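Local coordinates for amidohydrolase 3 domain-containing protein (Pyrococcus horikoshii, PDB 3IGH) that probably hydrolyses carbon-nitrogen bonds other than peptide bonds, as a metal-dependent member of the amidohydrolase family, at residues 153-158 with 164-169; 99-104 with 183-188. One frame throughout, in Å; residues are numbered along the deposited sequence. Where two conformers were deposited one is given.

After an N-terminal region rich in strands, the chain runs along strand 58-68 of the barrel and then leaves to build a separate six-stranded sheet before returning through helix 183-199 to strand 202-210, which lies beside 58-68. Both contacts belong to this excursion. Contact 2 closes the wider loop: residues 99-104, leading into strand 103-108, meet the start of helix 183-199. Contact 1, residues 153-158 with 164-169, is nested inside it and closes a short hairpin just where helix 166-180 begins. The inner contact thus lies at one edge of the inserted sheet, whereas the outer one joins the loop entering that sheet to the helix leading back to the barrel. The centres of contacts 1 and 2 are about 24 Å apart.

Contact 1 of 2, residues 153-158 with 164-169; sequences PSKDFD and IKEKSL. With SO4 (sulfate ion), chain P.
Asp156 holds Lys165 through both backbone and side chain where a beta hairpin, strands 157-158 and 163-165, runs into helix 166-180. Lys165 N donates to Asp156 O at 3.0 Å with an N-H...O angle of 155°. The same lysine bends at its last torsion (chi4 67°), which brings NZ to Asp156 OD1 at 3.2 Å, on the anti side and 21° out of the carboxylate plane. NZ also forms a salt bridge with Glu166 OE2, its hydrogen bond weak, while the salt bridges from Lys155 to Asp156 and Glu166 are long; these lysines probably ease the approach of the two carboxylates. With an alanine in place of Asp156, the ammonium of Lys165 is likely to be left with Glu166 as its partner in this network. Next to the network, Ser154 OG accepts from Asp156 N in an ST turn and gives a weak bond to Ser168 OG at 3.0 Å. Beyond it a sulfate, probably from the crystallisation liquor, bridges the segments, bonded to Lys155 N and, at 2.9 Å, to Lys167 NZ. Phe157 and Ile164 form a non-hydrogen-bonded antiparallel pair over Leu146 and Leu151, their side chains side by side with Phe157 CD1 4.0 Å from Ile164 CG1.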
ATOM      1  N   PRO A 153     -39.864  -9.710  -0.824  1.00 62.03           N
ATOM      2  CA  PRO A 153     -41.213  -9.344  -1.264  1.00 62.76           C
ATOM      3  C   PRO A 153     -41.627  -7.960  -0.773  1.00 60.04           C
ATOM      4  O   PRO A 153     -41.484  -7.664   0.416  1.00 60.06           O
ATOM      5  CB  PRO A 153     -42.095 -10.417  -0.614  1.00 57.44           C
ATOM      6  CG  PRO A 153     -41.194 -11.588  -0.457  1.00 64.72           C
ATOM      7  CD  PRO A 153     -39.861 -11.003  -0.109  1.00 63.83           C
ATOM      8  N   SER A 154     -42.087  -7.120  -1.700  1.00 62.87           N
ATOM      9  CA  SER A 154     -42.641  -5.796  -1.383  1.00 63.44           C
ATOM     10  C   SER A 154     -43.505  -5.265  -2.530  1.00 61.50           C
ATOM     11  O   SER A 154     -43.576  -5.882  -3.600  1.00 62.51           O
ATOM     12  CB  SER A 154     -41.534  -4.788  -1.021  1.00 63.51           C
ATOM     13  OG  SER A 154     -40.936  -4.207  -2.163  1.00 61.92           O
ATOM     14  N   LYS A 155     -44.151  -4.118  -2.303  1.00 60.83           N
ATOM     15  CA  LYS A 155     -44.941  -3.436  -3.343  1.00 61.40           C
ATOM     16  C   LYS A 155     -44.083  -2.885  -4.493  1.00 61.31           C
ATOM     17  O   LYS A 155     -44.578  -2.680  -5.605  1.00 57.55           O
ATOM     18  CB  LYS A 155     -45.822  -2.332  -2.739  1.00 64.44           C
ATOM     19  CG  LYS A 155     -45.172  -1.494  -1.648  1.00 69.48           C
ATOM     20  CD  LYS A 155     -44.691  -0.151  -2.157  1.00 83.74           C
ATOM     21  CE  LYS A 155     -44.273   0.743  -0.998  1.00 88.04           C
ATOM     22  NZ  LYS A 155     -43.748   2.054  -1.467  1.00 93.53           N
ATOM     23  N   ASP A 156     -42.796  -2.679  -4.216  1.00 57.93           N
ATOM     24  CA  ASP A 156     -41.832  -2.200  -5.201  1.00 52.54           C
ATOM     25  C   ASP A 156     -41.234  -3.312  -6.078  1.00 45.85           C
ATOM     26  O   ASP A 156     -40.464  -3.042  -7.005  1.00 45.97           O
ATOM     27  CB  ASP A 156     -40.724  -1.428  -4.487  1.00 52.95           C
ATOM     28  CG  ASP A 156     -41.222  -0.140  -3.854  1.00 63.67           C
ATOM     29  OD1 ASP A 156     -42.197   0.445  -4.372  1.00 64.52           O
ATOM     30  OD2 ASP A 156     -40.621   0.295  -2.844  1.00 62.70           O
ATOM     31  N   PHE A 157     -41.598  -4.554  -5.781  1.00 41.48           N
ATOM     32  CA  PHE A 157     -41.174  -5.700  -6.570  1.00 42.69           C
ATOM     33  C   PHE A 157     -42.399  -6.497  -7.013  1.00 49.57           C
ATOM     34  O   PHE A 157     -43.021  -7.212  -6.222  1.00 47.35           O
ATOM     35  CB  PHE A 157     -40.171  -6.562  -5.779  1.00 44.88           C
ATOM     36  CG  PHE A 157     -39.847  -7.899  -6.416  1.00 45.12           C
ATOM     37  CD1 PHE A 157     -39.666  -8.029  -7.797  1.00 41.25           C
ATOM     38  CD2 PHE A 157     -39.676  -9.028  -5.614  1.00 47.72           C
ATOM     39  CE1 PHE A 157     -39.364  -9.264  -8.370  1.00 45.03           C
ATOM     40  CE2 PHE A 157     -39.365 -10.265  -6.177  1.00 42.66           C
ATOM     41  CZ  PHE A 157     -39.208 -10.384  -7.559  1.00 44.22           C
ATOM     42  N   ASP A 158     -42.733  -6.361  -8.290  1.00 47.84           N
ATOM     43  CA  ASP A 158     -43.837  -7.102  -8.875  1.00 52.09           C
ATOM     44  C   ASP A 158     -43.281  -8.385  -9.460  1.00 50.60           C
ATOM     45  O   ASP A 158     -42.574  -8.370 -10.468  1.00 49.31           O
ATOM     46  CB  ASP A 158     -44.533  -6.263  -9.946  1.00 58.91           C
ATOM     47  CG  ASP A 158     -45.879  -6.841 -10.372  1.00 68.48           C
ATOM     48  OD1 ASP A 158     -46.901  -6.156 -10.156  1.00 70.95           O
ATOM     49  OD2 ASP A 158     -45.917  -7.964 -10.931  1.00 57.53           O
ATOM     50  N   ILE A 164     -38.977  -4.059 -11.068  1.00 39.87           N
ATOM     51  CA  ILE A 164     -38.273  -3.757  -9.837  1.00 39.28           C
ATOM     52  C   ILE A 164     -38.027  -2.244  -9.794  1.00 40.34           C
ATOM     53  O   ILE A 164     -37.434  -1.680 -10.719  1.00 38.84           O
ATOM     54  CB  ILE A 164     -36.905  -4.498  -9.807  1.00 43.30           C
ATOM     55  CG1 ILE A 164     -37.080  -6.006 -10.051  1.00 42.91           C
ATOM     56  CG2 ILE A 164     -36.203  -4.272  -8.494  1.00 43.04           C
ATOM     57  CD1 ILE A 164     -35.832  -6.692 -10.587  1.00 46.44           C
ATOM     58  N   LYS A 165     -38.472  -1.595  -8.720  1.00 38.16           N
ATOM     59  CA  LYS A 165     -38.348  -0.142  -8.592  1.00 45.92           C
ATOM     60  C   LYS A 165     -38.095   0.284  -7.153  1.00 47.49           C
ATOM     61  O   LYS A 165     -38.164  -0.538  -6.236  1.00 49.91           O
ATOM     62  CB  LYS A 165     -39.595   0.563  -9.149  1.00 49.58           C
ATOM     63  CG  LYS A 165     -40.909   0.183  -8.465  1.00 54.36           C
ATOM     64  CD  LYS A 165     -42.110   0.779  -9.197  1.00 60.51           C
ATOM     65  CE  LYS A 165     -43.421   0.422  -8.511  1.00 71.50           C
ATOM     66  NZ  LYS A 165     -43.541   1.064  -7.174  1.00 67.61           N
ATOM     67  N   GLU A 166     -37.794   1.571  -6.979  1.00 49.71           N
ATOM     68  CA  GLU A 166     -37.591   2.204  -5.669  1.00 51.07           C
ATOM     69  C   GLU A 166     -36.606   1.450  -4.769  1.00 53.76           C
ATOM     70  O   GLU A 166     -35.452   1.246  -5.163  1.00 51.52           O
ATOM     71  CB  GLU A 166     -38.939   2.494  -4.987  1.00 56.06           C
ATOM     72  CG  GLU A 166     -39.813   3.490  -5.775  1.00 57.63           C
ATOM     73  CD  GLU A 166     -41.204   3.693  -5.176  1.00 69.57           C
ATOM     74  OE1 GLU A 166     -41.319   3.854  -3.940  1.00 82.05           O
ATOM     75  OE2 GLU A 166     -42.186   3.709  -5.950  1.00 87.73           O
ATOM     76  N   LYS A 167     -37.048   1.008  -3.592  1.00 47.77           N
ATOM     77  CA  LYS A 167     -36.128   0.361  -2.657  1.00 53.72           C
ATOM     78  C   LYS A 167     -35.796  -1.083  -3.029  1.00 48.85           C
ATOM     79  O   LYS A 167     -34.763  -1.600  -2.604  1.00 46.66           O
ATOM     80  CB  LYS A 167     -36.593   0.483  -1.201  1.00 51.59           C
ATOM     81  CG  LYS A 167     -37.815  -0.328  -0.828  1.00 64.33           C
ATOM     82  CD  LYS A 167     -38.109  -0.168   0.663  1.00 72.92           C
ATOM     83  CE  LYS A 167     -39.475  -0.722   1.037  1.00 91.34           C
ATOM     84  NZ  LYS A 167     -39.552  -2.204   0.885  1.00 99.65           N
ATOM     85  N   SER A 168     -36.656  -1.721  -3.828  1.00 43.12           N
ATOM     86  CA  SER A 168     -36.354  -3.046  -4.375  1.00 45.05           C
ATOM     87  C   SER A 168     -35.231  -2.984  -5.413  1.00 47.89           C
ATOM     88  O   SER A 168     -34.460  -3.937  -5.554  1.00 46.03           O
ATOM     89  CB  SER A 168     -37.596  -3.693  -4.978  1.00 43.34           C
ATOM     90  OG  SER A 168     -38.560  -3.945  -3.973  1.00 49.09           O
ATOM     91  N   LEU A 169     -35.155  -1.870  -6.143  1.00 44.28           N
ATOM     92  CA  LEU A 169     -34.069  -1.643  -7.096  1.00 39.57           C
ATOM     93  C   LEU A 169     -32.767  -1.366  -6.361  1.00 41.59           C
ATOM     94  O   LEU A 169     -31.694  -1.812  -6.792  1.00 38.48           O
ATOM     95  CB  LEU A 169     -34.392  -0.496  -8.060  1.00 40.34           C
ATOM     96  CG  LEU A 169     -33.331  -0.305  -9.155  1.00 38.85           C
ATOM     97  CD1 LEU A 169     -33.233  -1.536 -10.051  1.00 35.20           C
ATOM     98  CD2 LEU A 169     -33.608   0.926  -9.968  1.00 43.68           C
TER
HETATM   99  S   SO4 P  15     -43.528  -2.968   1.671  0.50 58.74           S
HETATM  100  O1  SO4 P  15     -42.401  -2.306   1.027  0.50 49.93           O
HETATM  101  O2  SO4 P  15     -44.317  -3.693   0.682  0.50 62.61           O
HETATM  102  O3  SO4 P  15     -43.034  -3.916   2.666  0.50 55.58           O
HETATM  103  O4  SO4 P  15     -44.360  -1.957   2.320  0.50 61.38           O

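Contact 2 of 2, residues 99-104 with 183-188. With SO4 (sulfate ion), chain M; SO4 (sulfate ion), chain F.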
ATOM      1  N   LYS A  99     -23.102 -10.601 -24.831  1.00 62.92           N
ATOM      2  CA  LYS A  99     -22.160 -11.627 -24.379  1.00 64.43           C
ATOM      3  C   LYS A  99     -22.007 -11.662 -22.859  1.00 61.71           C
ATOM      4  O   LYS A  99     -22.207 -10.652 -22.178  1.00 58.39           O
ATOM      5  CB  LYS A  99     -20.785 -11.438 -25.038  1.00 69.77           C
ATOM      6  CG  LYS A  99     -20.668 -12.018 -26.450  1.00 81.68           C
ATOM      7  CD  LYS A  99     -20.808 -10.952 -27.536  1.00 98.37           C
ATOM      8  CE  LYS A  99     -19.469 -10.285 -27.839  1.00103.52           C
ATOM      9  NZ  LYS A  99     -19.546  -9.364 -29.007  1.00103.59           N
ATOM     10  N   GLY A 100     -21.657 -12.833 -22.334  1.00 59.66           N
ATOM     11  CA  GLY A 100     -21.352 -12.976 -20.919  1.00 56.39           C
ATOM     12  C   GLY A 100     -22.323 -13.837 -20.135  1.00 57.18           C
ATOM     13  O   GLY A 100     -23.362 -14.258 -20.654  1.00 55.88           O
ATOM     14  N   ARG A 101     -21.958 -14.079 -18.878  1.00 52.78           N
ATOM     15  CA  ARG A 101     -22.729 -14.912 -17.963  0.80 52.97           C
ATOM     16  C   ARG A 101     -24.118 -14.326 -17.706  1.00 50.78           C
ATOM     17  O   ARG A 101     -25.130 -15.030 -17.797  1.00 43.40           O
ATOM     18  CB  ARG A 101     -21.956 -15.028 -16.653  0.80 56.44           C
ATOM     19  CG  ARG A 101     -22.304 -16.204 -15.768  0.80 59.28           C
ATOM     20  CD  ARG A 101     -21.243 -16.364 -14.676  0.80 67.84           C
ATOM     21  NE  ARG A 101     -21.339 -15.337 -13.632  0.80 71.02           N
ATOM     22  CZ  ARG A 101     -20.558 -14.261 -13.534  0.80 72.12           C
ATOM     23  NH1 ARG A 101     -19.591 -14.020 -14.423  0.80 44.87           N
ATOM     24  NH2 ARG A 101     -20.756 -13.410 -12.533  0.80 55.72           N
ATOM     25  N   ILE A 102     -24.155 -13.036 -17.386  1.00 47.07           N
ATOM     26  CA  ILE A 102     -25.402 -12.331 -17.119  1.00 47.80           C
ATOM     27  C   ILE A 102     -25.503 -11.227 -18.151  1.00 46.66           C
ATOM     28  O   ILE A 102     -24.518 -10.532 -18.412  1.00 40.33           O
ATOM     29  CB  ILE A 102     -25.408 -11.716 -15.706  1.00 46.39           C
ATOM     30  CG1 ILE A 102     -25.257 -12.807 -14.650  1.00 54.71           C
ATOM     31  CG2 ILE A 102     -26.693 -10.950 -15.438  1.00 47.18           C
ATOM     32  CD1 ILE A 102     -24.430 -12.366 -13.515  1.00 49.90           C
ATOM     33  N   ILE A 103     -26.684 -11.081 -18.747  1.00 41.44           N
ATOM     34  CA  ILE A 103     -26.909 -10.048 -19.747  1.00 41.12           C
ATOM     35  C   ILE A 103     -27.507  -8.821 -19.077  1.00 38.15           C
ATOM     36  O   ILE A 103     -28.655  -8.837 -18.630  1.00 37.54           O
ATOM     37  CB  ILE A 103     -27.809 -10.545 -20.912  1.00 38.84           C
ATOM     38  CG1 ILE A 103     -27.262 -11.858 -21.507  1.00 41.68           C
ATOM     39  CG2 ILE A 103     -27.948  -9.462 -21.985  1.00 39.87           C
ATOM     40  CD1 ILE A 103     -25.815 -11.791 -22.031  1.00 39.67           C
ATOM     41  N   PHE A 104     -26.697  -7.771 -18.986  1.00 36.25           N
ATOM     42  CA  PHE A 104     -27.129  -6.495 -18.431  1.00 33.93           C
ATOM     43  C   PHE A 104     -27.449  -5.550 -19.585  1.00 32.00           C
ATOM     44  O   PHE A 104     -26.711  -5.487 -20.569  1.00 33.66           O
ATOM     45  CB  PHE A 104     -26.039  -5.878 -17.542  1.00 29.66           C
ATOM     46  CG  PHE A 104     -25.832  -6.587 -16.228  1.00 34.62           C
ATOM     47  CD1 PHE A 104     -26.741  -6.430 -15.183  1.00 38.79           C
ATOM     48  CD2 PHE A 104     -24.709  -7.384 -16.024  1.00 46.12           C
ATOM     49  CE1 PHE A 104     -26.543  -7.073 -13.959  1.00 38.89           C
ATOM     50  CE2 PHE A 104     -24.500  -8.032 -14.803  1.00 41.28           C
ATOM     51  CZ  PHE A 104     -25.421  -7.875 -13.770  1.00 34.68           C
ATOM     52  N   VAL A 183     -15.205 -11.142  -7.892  1.00 31.80           N
ATOM     53  CA  VAL A 183     -13.987 -10.336  -8.027  1.00 27.81           C
ATOM     54  C   VAL A 183     -13.450 -10.363  -9.464  1.00 31.35           C
ATOM     55  O   VAL A 183     -13.053  -9.317  -9.999  1.00 28.50           O
ATOM     56  CB  VAL A 183     -12.891 -10.752  -7.003  1.00 31.14           C
ATOM     57  CG1 VAL A 183     -11.590  -9.975  -7.236  1.00 31.85           C
ATOM     58  CG2 VAL A 183     -13.398 -10.510  -5.588  1.00 33.83           C
ATOM     59  N   GLU A 184     -13.489 -11.544 -10.092  1.00 30.76           N
ATOM     60  CA  GLU A 184     -13.043 -11.699 -11.479  0.50 29.30           C
ATOM     61  C   GLU A 184     -13.838 -10.802 -12.438  1.00 31.05           C
ATOM     62  O   GLU A 184     -13.271 -10.256 -13.389  1.00 31.56           O
ATOM     63  CB  GLU A 184     -13.115 -13.167 -11.933  0.50 31.94           C
ATOM     64  CG  GLU A 184     -12.492 -14.174 -10.967  0.50 36.30           C
ATOM     65  CD  GLU A 184     -13.500 -14.749  -9.983  0.50 44.33           C
ATOM     66  OE1 GLU A 184     -13.556 -14.258  -8.833  0.50 27.05           O
ATOM     67  OE2 GLU A 184     -14.246 -15.683 -10.365  0.50 49.47           O
ATOM     68  N   ASP A 185     -15.143 -10.647 -12.185  1.00 31.89           N
ATOM     69  CA  ASP A 185     -15.985  -9.729 -12.968  1.00 29.96           C
ATOM     70  C   ASP A 185     -15.516  -8.281 -12.814  1.00 33.91           C
ATOM     71  O   ASP A 185     -15.408  -7.550 -13.802  1.00 30.52           O
ATOM     72  CB  ASP A 185     -17.445  -9.804 -12.540  1.00 29.41           C
ATOM     73  CG  ASP A 185     -18.095 -11.122 -12.910  1.00 38.69           C
ATOM     74  OD1 ASP A 185     -17.674 -11.758 -13.898  1.00 33.25           O
ATOM     75  OD2 ASP A 185     -19.027 -11.515 -12.199  1.00 35.33           O
ATOM     76  N   TYR A 186     -15.247  -7.886 -11.572  1.00 31.16           N
ATOM     77  CA  TYR A 186     -14.735  -6.545 -11.272  1.00 33.91           C
ATOM     78  C   TYR A 186     -13.377  -6.293 -11.915  1.00 31.17           C
ATOM     79  O   TYR A 186     -13.146  -5.201 -12.436  1.00 32.03           O
ATOM     80  CB  TYR A 186     -14.661  -6.301  -9.768  1.00 29.29           C
ATOM     81  CG  TYR A 186     -15.964  -5.891  -9.117  1.00 30.75           C
ATOM     82  CD1 TYR A 186     -16.841  -6.848  -8.599  1.00 29.70           C
ATOM     83  CD2 TYR A 186     -16.313  -4.545  -9.001  1.00 25.03           C
ATOM     84  CE1 TYR A 186     -18.035  -6.472  -7.981  1.00 27.53           C
ATOM     85  CE2 TYR A 186     -17.506  -4.158  -8.396  1.00 32.13           C
ATOM     86  CZ  TYR A 186     -18.356  -5.129  -7.892  1.00 32.11           C
ATOM     87  OH  TYR A 186     -19.516  -4.757  -7.281  1.00 30.26           O
ATOM     88  N   VAL A 187     -12.493  -7.294 -11.901  1.00 28.99           N
ATOM     89  CA  VAL A 187     -11.190  -7.175 -12.578  1.00 32.25           C
ATOM     90  C   VAL A 187     -11.417  -6.890 -14.074  1.00 30.33           C
ATOM     91  O   VAL A 187     -10.819  -5.977 -14.632  1.00 29.04           O
ATOM     92  CB  VAL A 187     -10.272  -8.433 -12.357  1.00 34.16           C
ATOM     93  CG1 VAL A 187      -9.034  -8.400 -13.245  1.00 31.13           C
ATOM     94  CG2 VAL A 187      -9.845  -8.548 -10.894  1.00 33.06           C
ATOM     95  N   TYR A 188     -12.312  -7.661 -14.688  1.00 32.61           N
ATOM     96  CA  TYR A 188     -12.665  -7.500 -16.098  1.00 35.26           C
ATOM     97  C   TYR A 188     -13.242  -6.100 -16.385  1.00 34.74           C
ATOM     98  O   TYR A 188     -12.820  -5.444 -17.338  1.00 30.36           O
ATOM     99  CB  TYR A 188     -13.643  -8.607 -16.510  1.00 33.42           C
ATOM    100  CG  TYR A 188     -14.197  -8.477 -17.914  1.00 48.14           C
ATOM    101  CD1 TYR A 188     -13.495  -8.975 -19.007  1.00 49.57           C
ATOM    102  CD2 TYR A 188     -15.434  -7.876 -18.142  1.00 53.20           C
ATOM    103  CE1 TYR A 188     -14.003  -8.860 -20.299  1.00 64.08           C
ATOM    104  CE2 TYR A 188     -15.949  -7.754 -19.424  1.00 59.89           C
ATOM    105  CZ  TYR A 188     -15.230  -8.248 -20.496  1.00 63.56           C
ATOM    106  OH  TYR A 188     -15.746  -8.133 -21.764  1.00 66.35           O
TER
HETATM  107  S   SO4 M  12     -20.870 -15.940 -23.918  0.50 82.96           S
HETATM  108  O1  SO4 M  12     -20.944 -17.269 -24.518  0.50 73.25           O
HETATM  109  O2  SO4 M  12     -21.775 -15.039 -24.623  0.50 80.17           O
HETATM  110  O3  SO4 M  12     -21.259 -16.021 -22.514  0.50 82.21           O
HETATM  111  O4  SO4 M  12     -19.505 -15.429 -24.018  0.50 74.47           O
HETATM  112  S   SO4 F   5     -15.750 -14.058  -5.462  0.75 48.67           S
HETATM  113  O1  SO4 F   5     -14.511 -14.380  -6.161  0.75 45.78           O
HETATM  114  O2  SO4 F   5     -16.832 -14.890  -5.969  0.75 57.90           O
HETATM  115  O3  SO4 F   5     -15.574 -14.298  -4.035  0.75 59.99           O
HETATM  116  O4  SO4 F   5     -16.063 -12.660  -5.666  0.75 61.71           O
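An end-on, bidentate salt bridge between Arg101 and Asp185 links the loop entering strand 103-108 to the first turn of helix 183-199. It is a surface contact carried by these two side chains, an instructive case of two backbones too far apart to touch, with the CA atoms of Arg101 and Asp185 9.9 Å from each other, being spanned by a long arginine. Its NH1 donates to Asp185 OD1 at 3.0 Å with an N-H...O angle of 170°, and NH2 reaches Asp185 OD2 at 2.6 Å in an equally straight bond, a short distance to be read with caution because Arg101 was modelled in two conformers. The pairing describes one of them, and the grip may therefore not be permanent. Each oxygen offers its syn lone pair, and the guanidinium and carboxylate planes are only 2° apart, so the two groups meet edge to edge as a flat, paired unit. The arginine chain is extended through CG and CD and then bends at chi3 (74°), which turns the guanidinium so that both terminal nitrogens face the carboxylate.

The carboxylate has a second role. Asp185 OD2 also accepts from the backbone N of Thr182, just ahead of the helix, and this second bond probably limits the turning of the acid. Two sulfates, probably from the crystallisation liquor, sit nearby on separate backbone amides. One is bound by Gly100 N, beside the arginine, with O2 at 3.2 Å. The other lies at the N-terminal end of the helix, where the helix dipole would probably favour an anion, and its O4 accepts from Val183 N at 2.8 Å.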